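Local coordinates for disulfide bond forming protein (DsbF) (PDB 3IOS), which probably introduces disulfide bonds into reduced, not yet folded proteins outside the cell, through a redox-active centre in a thioredoxin-fold domain, at residues Y119-P124 with D138-R143; A109-T114 with G126-V131; P59-V64 with V71-V76. All coordinates share one frame; numbering follows the deposited sequence.

Contact 1 (Y119-P124 with D138-R143); sequences YAFVDP and DELTRR
Phe121 reaches out from strand 119-122 and meets helix 138-143 with two parts of its ring, one face lying under Arg143 and one edge abutting Leu140. The methylene CD of Arg143 stands 3.3 Å above the ring plane, displaced toward the rim, and approaches Phe121 CZ to 3.4 Å. This is a CH-pi contact, with CD 3.8 Å from the ring centroid, and Arg143 CB rests near CE2 of the same ring. The arginine chain is extended from CG to NE and crosses the phenylalanine at about a right angle, its guanidinium plane 28° from that of the ring. In Leu140, chi1 (-176°) and chi2 (54°) together bring CD1 to the Phe121 edge, 3.7 Å from CE2. The same methyl reaches Tyr119 CD1 at 4.2 Å and thereby bridges the two aromatic rings. Tyr119 also stacks on Trp45, and its OH hydrogen-bonds Glu57. At its charged end, Arg143 grips Glu139 side-on: NE, at 2.8 Å, and NH1 both donate to OE2, which lies in the guanidinium plane, and the paired bonds limit rotation of the group. Arg143 NH2 has a further long, weak ion pair with Asp129. The charge is thus paired mainly within the helix, while what meets the strand is methylene and methyl.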
ATOM      1  N   TYR A 119      -6.181   3.600   1.558  1.00 14.30           N
ATOM      2  CA  TYR A 119      -5.960   2.163   1.629  1.00 13.87           C
ATOM      3  C   TYR A 119      -6.821   1.452   0.598  1.00 16.55           C
ATOM      4  O   TYR A 119      -7.988   1.798   0.416  1.00 18.74           O
ATOM      5  CB  TYR A 119      -6.343   1.647   3.022  1.00 14.31           C
ATOM      6  CG  TYR A 119      -5.476   2.166   4.136  1.00 14.63           C
ATOM      7  CD1 TYR A 119      -4.403   1.416   4.610  1.00 14.96           C
ATOM      8  CD2 TYR A 119      -5.701   3.424   4.692  1.00 16.17           C
ATOM      9  CE1 TYR A 119      -3.572   1.902   5.610  1.00 17.32           C
ATOM     10  CE2 TYR A 119      -4.872   3.924   5.693  1.00 16.17           C
ATOM     11  CZ  TYR A 119      -3.809   3.154   6.145  1.00 17.73           C
ATOM     12  OH  TYR A 119      -2.979   3.633   7.131  1.00 22.06           O
ATOM     13  N   ALA A 120      -6.248   0.475  -0.094  1.00 12.28           N
ATOM     14  CA  ALA A 120      -7.023  -0.297  -1.055  1.00 13.31           C
ATOM     15  C   ALA A 120      -7.018  -1.724  -0.538  1.00 15.10           C
ATOM     16  O   ALA A 120      -5.956  -2.322  -0.362  1.00 15.63           O
ATOM     17  CB  ALA A 120      -6.402  -0.227  -2.438  1.00 15.60           C
ATOM     18  N   PHE A 121      -8.203  -2.261  -0.267  1.00 14.66           N
ATOM     19  CA  PHE A 121      -8.307  -3.624   0.233  1.00 14.64           C
ATOM     20  C   PHE A 121      -8.710  -4.547  -0.901  1.00 16.28           C
ATOM     21  O   PHE A 121      -9.708  -4.320  -1.582  1.00 17.30           O
ATOM     22  CB  PHE A 121      -9.310  -3.691   1.394  1.00 14.41           C
ATOM     23  CG  PHE A 121      -8.913  -2.840   2.571  1.00 14.22           C
ATOM     24  CD1 PHE A 121      -9.275  -1.497   2.634  1.00 16.44           C
ATOM     25  CD2 PHE A 121      -8.105  -3.361   3.577  1.00 15.16           C
ATOM     26  CE1 PHE A 121      -8.836  -0.686   3.681  1.00 15.58           C
ATOM     27  CE2 PHE A 121      -7.661  -2.556   4.627  1.00 14.78           C
ATOM     28  CZ  PHE A 121      -8.027  -1.214   4.677  1.00 15.74           C
ATOM     29  N   VAL A 122      -7.899  -5.576  -1.111  1.00 14.68           N
ATOM     30  CA  VAL A 122      -8.131  -6.534  -2.176  1.00 15.69           C
ATOM     31  C   VAL A 122      -8.418  -7.907  -1.596  1.00 16.02           C
ATOM     32  O   VAL A 122      -7.579  -8.462  -0.892  1.00 15.74           O
ATOM     33  CB  VAL A 122      -6.886  -6.645  -3.075  1.00 16.63           C
ATOM     34  CG1 VAL A 122      -7.181  -7.543  -4.260  1.00 16.63           C
ATOM     35  CG2 VAL A 122      -6.447  -5.255  -3.531  1.00 18.22           C
ATOM     36  N   ASP A 123      -9.595  -8.463  -1.874  1.00 16.78           N
ATOM     37  CA  ASP A 123      -9.888  -9.788  -1.347  1.00 19.65           C
ATOM     38  C   ASP A 123      -9.386 -10.818  -2.362  1.00 19.45           C
ATOM     39  O   ASP A 123      -9.036 -10.462  -3.492  1.00 19.67           O
ATOM     40  CB  ASP A 123     -11.395  -9.940  -1.028  1.00 19.69           C
ATOM     41  CG  ASP A 123     -12.272 -10.061  -2.260  1.00 22.83           C
ATOM     42  OD1 ASP A 123     -13.504  -9.912  -2.107  1.00 26.55           O
ATOM     43  OD2 ASP A 123     -11.764 -10.317  -3.368  1.00 23.63           O
ATOM     44  N   PRO A 124      -9.314 -12.099  -1.975  1.00 20.93           N
ATOM     45  CA  PRO A 124      -8.832 -13.140  -2.889  1.00 22.18           C
ATOM     46  C   PRO A 124      -9.574 -13.277  -4.215  1.00 25.06           C
ATOM     47  O   PRO A 124      -9.046 -13.852  -5.166  1.00 25.57           O
ATOM     48  CB  PRO A 124      -8.918 -14.406  -2.042  1.00 22.13           C
ATOM     49  CG  PRO A 124      -8.666 -13.891  -0.657  1.00 21.77           C
ATOM     50  CD  PRO A 124      -9.536 -12.659  -0.629  1.00 21.14           C
ATOM     51  N   ASP A 138      -7.036  -0.851  15.017  1.00 17.74           N
ATOM     52  CA  ASP A 138      -8.163  -1.764  15.136  1.00 18.15           C
ATOM     53  C   ASP A 138      -8.943  -1.888  13.836  1.00 15.74           C
ATOM     54  O   ASP A 138      -9.306  -2.991  13.430  1.00 14.84           O
ATOM     55  CB  ASP A 138      -9.110  -1.328  16.265  1.00 20.96           C
ATOM     56  CG  ASP A 138      -8.506  -1.532  17.643  1.00 25.94           C
ATOM     57  OD1 ASP A 138      -7.778  -2.528  17.825  1.00 26.78           O
ATOM     58  OD2 ASP A 138      -8.771  -0.711  18.547  1.00 28.93           O
ATOM     59  N   GLU A 139      -9.212  -0.767  13.170  1.00 13.68           N
ATOM     60  CA  GLU A 139      -9.949  -0.857  11.927  1.00 13.89           C
ATOM     61  C   GLU A 139      -9.159  -1.597  10.853  1.00 12.29           C
ATOM     62  O   GLU A 139      -9.716  -2.416  10.127  1.00 12.27           O
ATOM     63  CB  GLU A 139     -10.347   0.526  11.391  1.00 13.94           C
ATOM     64  CG  GLU A 139     -11.251   0.385  10.172  1.00 16.14           C
ATOM     65  CD  GLU A 139     -11.730   1.702   9.586  1.00 18.68           C
ATOM     66  OE1 GLU A 139     -11.535   2.756  10.218  1.00 19.91           O
ATOM     67  OE2 GLU A 139     -12.314   1.663   8.485  1.00 22.38           O
ATOM     68  N   LEU A 140      -7.866  -1.307  10.749  1.00 13.06           N
ATOM     69  CA  LEU A 140      -7.034  -1.963   9.743  1.00 13.14           C
ATOM     70  C   LEU A 140      -7.018  -3.463  10.020  1.00 12.15           C
ATOM     71  O   LEU A 140      -7.172  -4.277   9.109  1.00 13.69           O
ATOM     72  CB  LEU A 140      -5.611  -1.390   9.780  1.00 12.05           C
ATOM     73  CG  LEU A 140      -4.621  -1.909   8.728  1.00 12.60           C
ATOM     74  CD1 LEU A 140      -5.192  -1.741   7.323  1.00 14.84           C
ATOM     75  CD2 LEU A 140      -3.307  -1.145   8.872  1.00 12.32           C
ATOM     76  N   THR A 141      -6.867  -3.824  11.290  1.00 13.93           N
ATOM     77  CA  THR A 141      -6.849  -5.232  11.683  1.00 13.86           C
ATOM     78  C   THR A 141      -8.160  -5.904  11.287  1.00 14.30           C
ATOM     79  O   THR A 141      -8.167  -6.983  10.694  1.00 14.40           O
ATOM     80  CB  THR A 141      -6.653  -5.368  13.205  1.00 14.55           C
ATOM     81  OG1 THR A 141      -5.389  -4.808  13.575  1.00 16.30           O
ATOM     82  CG2 THR A 141      -6.704  -6.840  13.633  1.00 15.83           C
ATOM     83  N   ARG A 142      -9.280  -5.261  11.611  1.00 12.85           N
ATOM     84  CA  ARG A 142     -10.583  -5.820  11.267  1.00 14.14           C
ATOM     85  C   ARG A 142     -10.816  -5.917   9.758  1.00 14.51           C
ATOM     86  O   ARG A 142     -11.394  -6.892   9.279  1.00 16.10           O
ATOM     87  CB  ARG A 142     -11.686  -4.995  11.935  1.00 15.16           C
ATOM     88  CG  ARG A 142     -11.719  -5.170  13.446  1.00 16.41           C
ATOM     89  CD  ARG A 142     -12.511  -4.066  14.122  1.00 18.47           C
ATOM     90  NE  ARG A 142     -12.417  -4.163  15.575  1.00 21.04           N
ATOM     91  CZ  ARG A 142     -12.575  -3.139  16.403  1.00 19.67           C
ATOM     92  NH1 ARG A 142     -12.474  -3.324  17.715  1.00 21.10           N
ATOM     93  NH2 ARG A 142     -12.822  -1.926  15.921  1.00 18.41           N
ATOM     94  N   ARG A 143     -10.371  -4.918   8.999  1.00 14.66           N
ATOM     95  CA  ARG A 143     -10.551  -4.969   7.552  1.00 14.35           C
ATOM     96  C   ARG A 143      -9.679  -6.069   6.944  1.00 14.26           C
ATOM     97  O   ARG A 143     -10.113  -6.804   6.056  1.00 16.71           O
ATOM     98  CB  ARG A 143     -10.218  -3.616   6.922  1.00 15.41           C
ATOM     99  CG  ARG A 143     -11.323  -2.588   7.098  1.00 20.48           C
ATOM    100  CD  ARG A 143     -10.998  -1.321   6.336  1.00 23.00           C
ATOM    101  NE  ARG A 143     -12.011  -0.287   6.517  1.00 24.03           N
ATOM    102  CZ  ARG A 143     -13.103  -0.157   5.768  1.00 25.02           C
ATOM    103  NH1 ARG A 143     -13.959   0.822   6.020  1.00 25.70           N
ATOM    104  NH2 ARG A 143     -13.337  -0.991   4.762  1.00 24.62           N
TER

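Contact 2 (A109-T114 with G126-V131); sequences ANFGVT and GNVDVV
Just past helix 106-110 the backbone turns through Gly112, which, with a positive phi of 66°, is the C-prime residue of a Schellman motif, and Phe111 comes to face Val130 of the edge strand with their CA atoms 7.5 Å apart. Within this turn Gly112 N bonds to Ala109 O, while Val113 N bonds back to Trp108 O. The side chain of Phe111 leaves the backbone toward the strand, and its ring presents an edge to two valines that stand two residues apart on the same side of it. Val128 CG1 lies in the ring plane, 4.0 Å from CE1, and the two side chains cross at about a right angle. Val130 CG2 sits near the same plane but more loosely, 4.4 Å from Phe111 CD1, and it also touches Phe111 O at 3.9 Å. The other methyl, CG1, is anti to the backbone N (chi1 179°) and meets Val113 CG2 at 4.3 Å. The two branches of Val130 are thus divided between Phe111 and Val113. Over one face of the phenylalanine ring lies ND2 of Asn110, which donates to Gln19 O. The Phe111 ring also meets that of Phe46. The contact packs the end of helix 106-110 on the outermost strand 128-132 of the thioredoxin-fold sheet. With no hydrogen bond between the segments, their cohesion rests on dispersion and, where buried, on the hydrophobic effect.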
ATOM      1  N   ALA A 109      -3.179   6.835  -9.623  1.00 19.62           N
ATOM      2  CA  ALA A 109      -4.218   7.117 -10.608  1.00 22.65           C
ATOM      3  C   ALA A 109      -5.083   5.889 -10.854  1.00 22.97           C
ATOM      4  O   ALA A 109      -6.306   5.985 -10.972  1.00 22.78           O
ATOM      5  CB  ALA A 109      -3.580   7.579 -11.910  1.00 23.17           C
ATOM      6  N   ASN A 110      -4.436   4.733 -10.921  1.00 22.38           N
ATOM      7  CA  ASN A 110      -5.130   3.478 -11.157  1.00 21.73           C
ATOM      8  C   ASN A 110      -6.180   3.158 -10.095  1.00 22.46           C
ATOM      9  O   ASN A 110      -7.152   2.453 -10.370  1.00 22.55           O
ATOM     10  CB  ASN A 110      -4.123   2.335 -11.231  1.00 22.07           C
ATOM     11  CG  ASN A 110      -4.783   1.005 -11.495  1.00 25.10           C
ATOM     12  OD1 ASN A 110      -5.227   0.739 -12.596  1.00 24.94           O
ATOM     13  ND2 ASN A 110      -4.873   0.171 -10.470  1.00 24.84           N
ATOM     14  N   PHE A 111      -5.988   3.672  -8.887  1.00 18.75           N
ATOM     15  CA  PHE A 111      -6.924   3.415  -7.800  1.00 18.80           C
ATOM     16  C   PHE A 111      -7.768   4.632  -7.454  1.00 20.51           C
ATOM     17  O   PHE A 111      -8.497   4.636  -6.461  1.00 20.68           O
ATOM     18  CB  PHE A 111      -6.160   2.943  -6.560  1.00 17.67           C
ATOM     19  CG  PHE A 111      -5.661   1.529  -6.658  1.00 16.37           C
ATOM     20  CD1 PHE A 111      -6.489   0.462  -6.314  1.00 17.08           C
ATOM     21  CD2 PHE A 111      -4.371   1.261  -7.101  1.00 16.98           C
ATOM     22  CE1 PHE A 111      -6.039  -0.853  -6.413  1.00 17.40           C
ATOM     23  CE2 PHE A 111      -3.908  -0.055  -7.206  1.00 16.98           C
ATOM     24  CZ  PHE A 111      -4.747  -1.112  -6.858  1.00 18.16           C
ATOM     25  N   GLY A 112      -7.666   5.669  -8.279  1.00 22.61           N
ATOM     26  CA  GLY A 112      -8.426   6.881  -8.041  1.00 21.07           C
ATOM     27  C   GLY A 112      -8.008   7.612  -6.778  1.00 20.63           C
ATOM     28  O   GLY A 112      -8.813   8.312  -6.162  1.00 22.08           O
ATOM     29  N   VAL A 113      -6.751   7.446  -6.382  1.00 18.89           N
ATOM     30  CA  VAL A 113      -6.248   8.105  -5.181  1.00 19.14           C
ATOM     31  C   VAL A 113      -5.551   9.405  -5.560  1.00 20.24           C
ATOM     32  O   VAL A 113      -4.591   9.409  -6.329  1.00 19.93           O
ATOM     33  CB  VAL A 113      -5.255   7.200  -4.413  1.00 18.37           C
ATOM     34  CG1 VAL A 113      -4.669   7.956  -3.225  1.00 18.50           C
ATOM     35  CG2 VAL A 113      -5.967   5.944  -3.927  1.00 20.61           C
ATOM     36  N   THR A 114      -6.050  10.511  -5.021  1.00 23.54           N
ATOM     37  CA  THR A 114      -5.473  11.814  -5.306  1.00 25.95           C
ATOM     38  C   THR A 114      -4.836  12.402  -4.058  1.00 27.86           C
ATOM     39  O   THR A 114      -3.981  13.286  -4.144  1.00 31.65           O
ATOM     40  CB  THR A 114      -6.542  12.789  -5.838  1.00 26.11           C
ATOM     41  OG1 THR A 114      -7.649  12.828  -4.930  1.00 25.55           O
ATOM     42  CG2 THR A 114      -7.030  12.342  -7.208  1.00 26.83           C
ATOM     43  N   GLY A 126     -10.432 -10.753  -5.977  1.00 28.38           N
ATOM     44  CA  GLY A 126     -10.066  -9.618  -6.801  1.00 27.14           C
ATOM     45  C   GLY A 126     -10.903  -8.381  -6.542  1.00 25.75           C
ATOM     46  O   GLY A 126     -10.709  -7.351  -7.188  1.00 27.07           O
ATOM     47  N   ASN A 127     -11.840  -8.477  -5.605  1.00 23.17           N
ATOM     48  CA  ASN A 127     -12.689  -7.342  -5.261  1.00 23.97           C
ATOM     49  C   ASN A 127     -11.811  -6.271  -4.628  1.00 23.32           C
ATOM     50  O   ASN A 127     -10.967  -6.574  -3.786  1.00 23.42           O
ATOM     51  CB  ASN A 127     -13.773  -7.775  -4.276  1.00 25.81           C
ATOM     52  CG  ASN A 127     -14.749  -8.759  -4.885  1.00 29.10           C
ATOM     53  OD1 ASN A 127     -15.166  -9.721  -4.237  1.00 31.61           O
ATOM     54  ND2 ASN A 127     -15.125  -8.519  -6.137  1.00 31.39           N
ATOM     55  N   VAL A 128     -12.016  -5.020  -5.033  1.00 23.07           N
ATOM     56  CA  VAL A 128     -11.226  -3.908  -4.520  1.00 23.85           C
ATOM     57  C   VAL A 128     -12.070  -2.824  -3.865  1.00 25.06           C
ATOM     58  O   VAL A 128     -13.017  -2.305  -4.462  1.00 23.86           O
ATOM     59  CB  VAL A 128     -10.398  -3.257  -5.647  1.00 24.97           C
ATOM     60  CG1 VAL A 128      -9.613  -2.071  -5.101  1.00 24.13           C
ATOM     61  CG2 VAL A 128      -9.468  -4.286  -6.264  1.00 24.38           C
ATOM     62  N   ASP A 129     -11.713  -2.480  -2.633  1.00 23.86           N
ATOM     63  CA  ASP A 129     -12.418  -1.445  -1.889  1.00 25.39           C
ATOM     64  C   ASP A 129     -11.408  -0.394  -1.439  1.00 22.89           C
ATOM     65  O   ASP A 129     -10.464  -0.702  -0.713  1.00 22.46           O
ATOM     66  CB  ASP A 129     -13.126  -2.059  -0.679  1.00 30.57           C
ATOM     67  CG  ASP A 129     -13.885  -1.033   0.138  1.00 35.52           C
ATOM     68  OD1 ASP A 129     -14.679  -0.271  -0.450  1.00 38.42           O
ATOM     69  OD2 ASP A 129     -13.691  -0.995   1.371  1.00 39.71           O
ATOM     70  N   VAL A 130     -11.604   0.843  -1.883  1.00 22.39           N
ATOM     71  CA  VAL A 130     -10.697   1.930  -1.529  1.00 21.46           C
ATOM     72  C   VAL A 130     -11.268   2.795  -0.417  1.00 22.04           C
ATOM     73  O   VAL A 130     -12.409   3.255  -0.492  1.00 24.17           O
ATOM     74  CB  VAL A 130     -10.400   2.837  -2.745  1.00 21.09           C
ATOM     75  CG1 VAL A 130      -9.465   3.974  -2.340  1.00 21.90           C
ATOM     76  CG2 VAL A 130      -9.784   2.020  -3.859  1.00 20.31           C
ATOM     77  N   VAL A 131     -10.465   3.000   0.620  1.00 19.98           N
ATOM     78  CA  VAL A 131     -10.860   3.817   1.755  1.00 21.46           C
ATOM     79  C   VAL A 131      -9.922   5.010   1.826  1.00 22.32           C
ATOM     80  O   VAL A 131      -8.710   4.857   1.952  1.00 20.16           O
ATOM     81  CB  VAL A 131     -10.770   3.027   3.077  1.00 22.39           C
ATOM     82  CG1 VAL A 131     -11.104   3.939   4.248  1.00 21.33           C
ATOM     83  CG2 VAL A 131     -11.721   1.835   3.037  1.00 22.26           C
TER

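Contact 3 (P59-V64 with V71-V76); sequences PVVGQV and VTFVGV
Phe73 is the residue of 71-76 that touches the helix, lying between strand 72-76 and the helical turn that bears Val61 and Val64. Residues 71-76 begin with Val71, just ahead of the strand. Its side chain is directed toward the helix without touching it and packs instead on Val43 and Val144, but its carbonyl O lies at the edge of the Phe73 ring, in the ring plane. Thr72 then joins the strand to its neighbour through backbone hydrogen bonds to Pro41 and Val43. At Phe73 the side chain turns toward the helix, with CG anti to the carbonyl carbon (chi1 -86°). Two valines about one helical turn apart close on this ring with their CG1 methyls. Val61 CG1 is 3.9 Å from CD2 and 4.0 Å from CE2 of Phe73, its side chain slanting across that of the phenylalanine. Val64 CG1 reaches the far end of the ring, 3.8 Å from Phe73 CZ, and here the side chains cross nearly perpendicularly. Phe97 and Val43 also pack on Phe73 and place it in the buried core. Beyond it, Val74 continues the parallel pairing with Val43 and Trp45, and Gly75 bonds through its backbone to Thr98 on the strand at the other side. At the end, Val76 O accepts a bond from Trp108 NE1. The arrangement is the second half of the right-handed beta-alpha-beta crossover 42-47, 52-67, 72-77 of the thioredoxin fold, whose helix starts just after Cys51 of the CxxC motif; Cys51 and Cys54 form a disulfide in the oxidised protein, and this crystal holds both redox forms.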
ATOM      1  N   PRO A  59       3.973   3.099  11.657  1.00 19.46           N
ATOM      2  CA  PRO A  59       4.213   2.007  12.611  1.00 21.05           C
ATOM      3  C   PRO A  59       3.009   1.080  12.768  1.00 21.11           C
ATOM      4  O   PRO A  59       3.159  -0.112  13.048  1.00 20.36           O
ATOM      5  CB  PRO A  59       4.567   2.745  13.901  1.00 21.51           C
ATOM      6  CG  PRO A  59       3.811   4.031  13.775  1.00 23.34           C
ATOM      7  CD  PRO A  59       4.049   4.408  12.329  1.00 21.14           C
ATOM      8  N   VAL A  60       1.816   1.632  12.576  1.00 18.67           N
ATOM      9  CA  VAL A  60       0.591   0.851  12.678  1.00 19.03           C
ATOM     10  C   VAL A  60       0.480  -0.100  11.490  1.00 18.51           C
ATOM     11  O   VAL A  60       0.161  -1.279  11.649  1.00 17.09           O
ATOM     12  CB  VAL A  60      -0.643   1.765  12.693  1.00 20.93           C
ATOM     13  CG1 VAL A  60      -1.908   0.933  12.646  1.00 19.91           C
ATOM     14  CG2 VAL A  60      -0.619   2.636  13.939  1.00 21.35           C
ATOM     15  N   VAL A  61       0.734   0.410  10.293  1.00 15.12           N
ATOM     16  CA  VAL A  61       0.655  -0.441   9.119  1.00 15.68           C
ATOM     17  C   VAL A  61       1.721  -1.526   9.230  1.00 14.50           C
ATOM     18  O   VAL A  61       1.475  -2.682   8.898  1.00 15.80           O
ATOM     19  CB  VAL A  61       0.875   0.359   7.818  1.00 13.94           C
ATOM     20  CG1 VAL A  61       0.782  -0.577   6.621  1.00 16.20           C
ATOM     21  CG2 VAL A  61      -0.180   1.458   7.698  1.00 14.84           C
ATOM     22  N   GLY A  62       2.903  -1.153   9.708  1.00 15.54           N
ATOM     23  CA  GLY A  62       3.968  -2.129   9.848  1.00 17.09           C
ATOM     24  C   GLY A  62       3.604  -3.232  10.823  1.00 18.12           C
ATOM     25  O   GLY A  62       3.880  -4.406  10.582  1.00 18.58           O
ATOM     26  N   GLN A  63       2.971  -2.854  11.925  1.00 18.03           N
ATOM     27  CA  GLN A  63       2.574  -3.826  12.935  1.00 20.54           C
ATOM     28  C   GLN A  63       1.530  -4.793  12.384  1.00 19.08           C
ATOM     29  O   GLN A  63       1.643  -6.007  12.559  1.00 18.45           O
ATOM     30  CB  GLN A  63       2.031  -3.100  14.167  1.00 24.68           C
ATOM     31  CG  GLN A  63       1.818  -3.993  15.381  1.00 32.04           C
ATOM     32  CD  GLN A  63       1.506  -3.197  16.637  1.00 36.79           C
ATOM     33  OE1 GLN A  63       1.309  -3.765  17.713  1.00 39.66           O
ATOM     34  NE2 GLN A  63       1.460  -1.874  16.505  1.00 38.59           N
ATOM     35  N   VAL A  64       0.510  -4.263  11.716  1.00 15.89           N
ATOM     36  CA  VAL A  64      -0.530  -5.120  11.161  1.00 15.79           C
ATOM     37  C   VAL A  64       0.041  -6.033  10.073  1.00 15.40           C
ATOM     38  O   VAL A  64      -0.336  -7.202   9.974  1.00 15.73           O
ATOM     39  CB  VAL A  64      -1.713  -4.279  10.601  1.00 15.58           C
ATOM     40  CG1 VAL A  64      -2.770  -5.185   9.990  1.00 16.61           C
ATOM     41  CG2 VAL A  64      -2.339  -3.465  11.730  1.00 17.51           C
ATOM     42  N   VAL A  71      -1.468 -11.853   4.396  1.00 19.09           N
ATOM     43  CA  VAL A  71      -1.863 -10.712   3.580  1.00 18.20           C
ATOM     44  C   VAL A  71      -0.657 -10.011   2.972  1.00 15.53           C
ATOM     45  O   VAL A  71       0.328  -9.736   3.652  1.00 18.27           O
ATOM     46  CB  VAL A  71      -2.661  -9.689   4.419  1.00 18.59           C
ATOM     47  CG1 VAL A  71      -3.090  -8.511   3.545  1.00 19.44           C
ATOM     48  CG2 VAL A  71      -3.868 -10.365   5.037  1.00 21.35           C
ATOM     49  N   THR A  72      -0.731  -9.726   1.680  1.00 16.03           N
ATOM     50  CA  THR A  72       0.365  -9.048   1.024  1.00 14.92           C
ATOM     51  C   THR A  72       0.150  -7.549   1.163  1.00 14.17           C
ATOM     52  O   THR A  72      -0.824  -7.009   0.638  1.00 15.07           O
ATOM     53  CB  THR A  72       0.442  -9.434  -0.474  1.00 15.41           C
ATOM     54  OG1 THR A  72       0.727 -10.835  -0.593  1.00 16.97           O
ATOM     55  CG2 THR A  72       1.535  -8.644  -1.184  1.00 15.44           C
ATOM     56  N   PHE A  73       1.029  -6.891   1.910  1.00 13.45           N
ATOM     57  CA  PHE A  73       0.933  -5.443   2.072  1.00 12.95           C
ATOM     58  C   PHE A  73       1.839  -4.791   1.045  1.00 13.62           C
ATOM     59  O   PHE A  73       2.959  -5.255   0.806  1.00 13.56           O
ATOM     60  CB  PHE A  73       1.354  -5.002   3.474  1.00 14.76           C
ATOM     61  CG  PHE A  73       0.251  -5.061   4.481  1.00 16.96           C
ATOM     62  CD1 PHE A  73      -0.239  -6.284   4.929  1.00 18.51           C
ATOM     63  CD2 PHE A  73      -0.317  -3.888   4.972  1.00 18.60           C
ATOM     64  CE1 PHE A  73      -1.280  -6.336   5.855  1.00 18.84           C
ATOM     65  CE2 PHE A  73      -1.355  -3.935   5.896  1.00 19.44           C
ATOM     66  CZ  PHE A  73      -1.836  -5.162   6.338  1.00 19.53           C
ATOM     67  N   VAL A  74       1.345  -3.725   0.422  1.00 11.26           N
ATOM     68  CA  VAL A  74       2.119  -3.006  -0.574  1.00 12.81           C
ATOM     69  C   VAL A  74       1.997  -1.515  -0.325  1.00 12.95           C
ATOM     70  O   VAL A  74       0.900  -0.952  -0.396  1.00 14.21           O
ATOM     71  CB  VAL A  74       1.619  -3.296  -2.009  1.00 13.51           C
ATOM     72  CG1 VAL A  74       2.493  -2.561  -3.029  1.00 15.22           C
ATOM     73  CG2 VAL A  74       1.631  -4.784  -2.280  1.00 14.24           C
ATOM     74  N   GLY A  75       3.121  -0.880  -0.011  1.00 12.84           N
ATOM     75  CA  GLY A  75       3.111   0.554   0.200  1.00 12.98           C
ATOM     76  C   GLY A  75       3.224   1.183  -1.173  1.00 11.91           C
ATOM     77  O   GLY A  75       3.924   0.647  -2.032  1.00 12.85           O
ATOM     78  N   VAL A  76       2.515   2.282  -1.400  1.00 10.57           N
ATOM     79  CA  VAL A  76       2.560   2.967  -2.690  1.00 12.95           C
ATOM     80  C   VAL A  76       2.892   4.428  -2.414  1.00 12.57           C
ATOM     81  O   VAL A  76       2.009   5.232  -2.142  1.00 11.57           O
ATOM     82  CB  VAL A  76       1.199   2.875  -3.425  1.00 13.92           C
ATOM     83  CG1 VAL A  76       1.342   3.421  -4.846  1.00 15.29           C
ATOM     84  CG2 VAL A  76       0.715   1.419  -3.452  1.00 14.18           C
TER

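Read from the N terminus, contact 3 comes first, closing the short connection between helix 52-67 and strand 72-77 before the other two begin. Contacts 1 and 2 follow and cross, since their segments alternate: 109-114, 119-124, 126-131, 138-143. Contact 2 brings the end of helix 106-110 back onto strand 128-132, and contact 1 lays the C-terminal helix 137-147 against strand 118-122. Those two strands are antiparallel neighbours, joined by backbone bonds between Tyr119 and Val131 and between Phe121 and Asp129. Contact 1 also touches contact 3, through Leu140 on Val64 and Tyr119 on Val61. Contacts 2 and 3 do not touch, but both reach the central sheet.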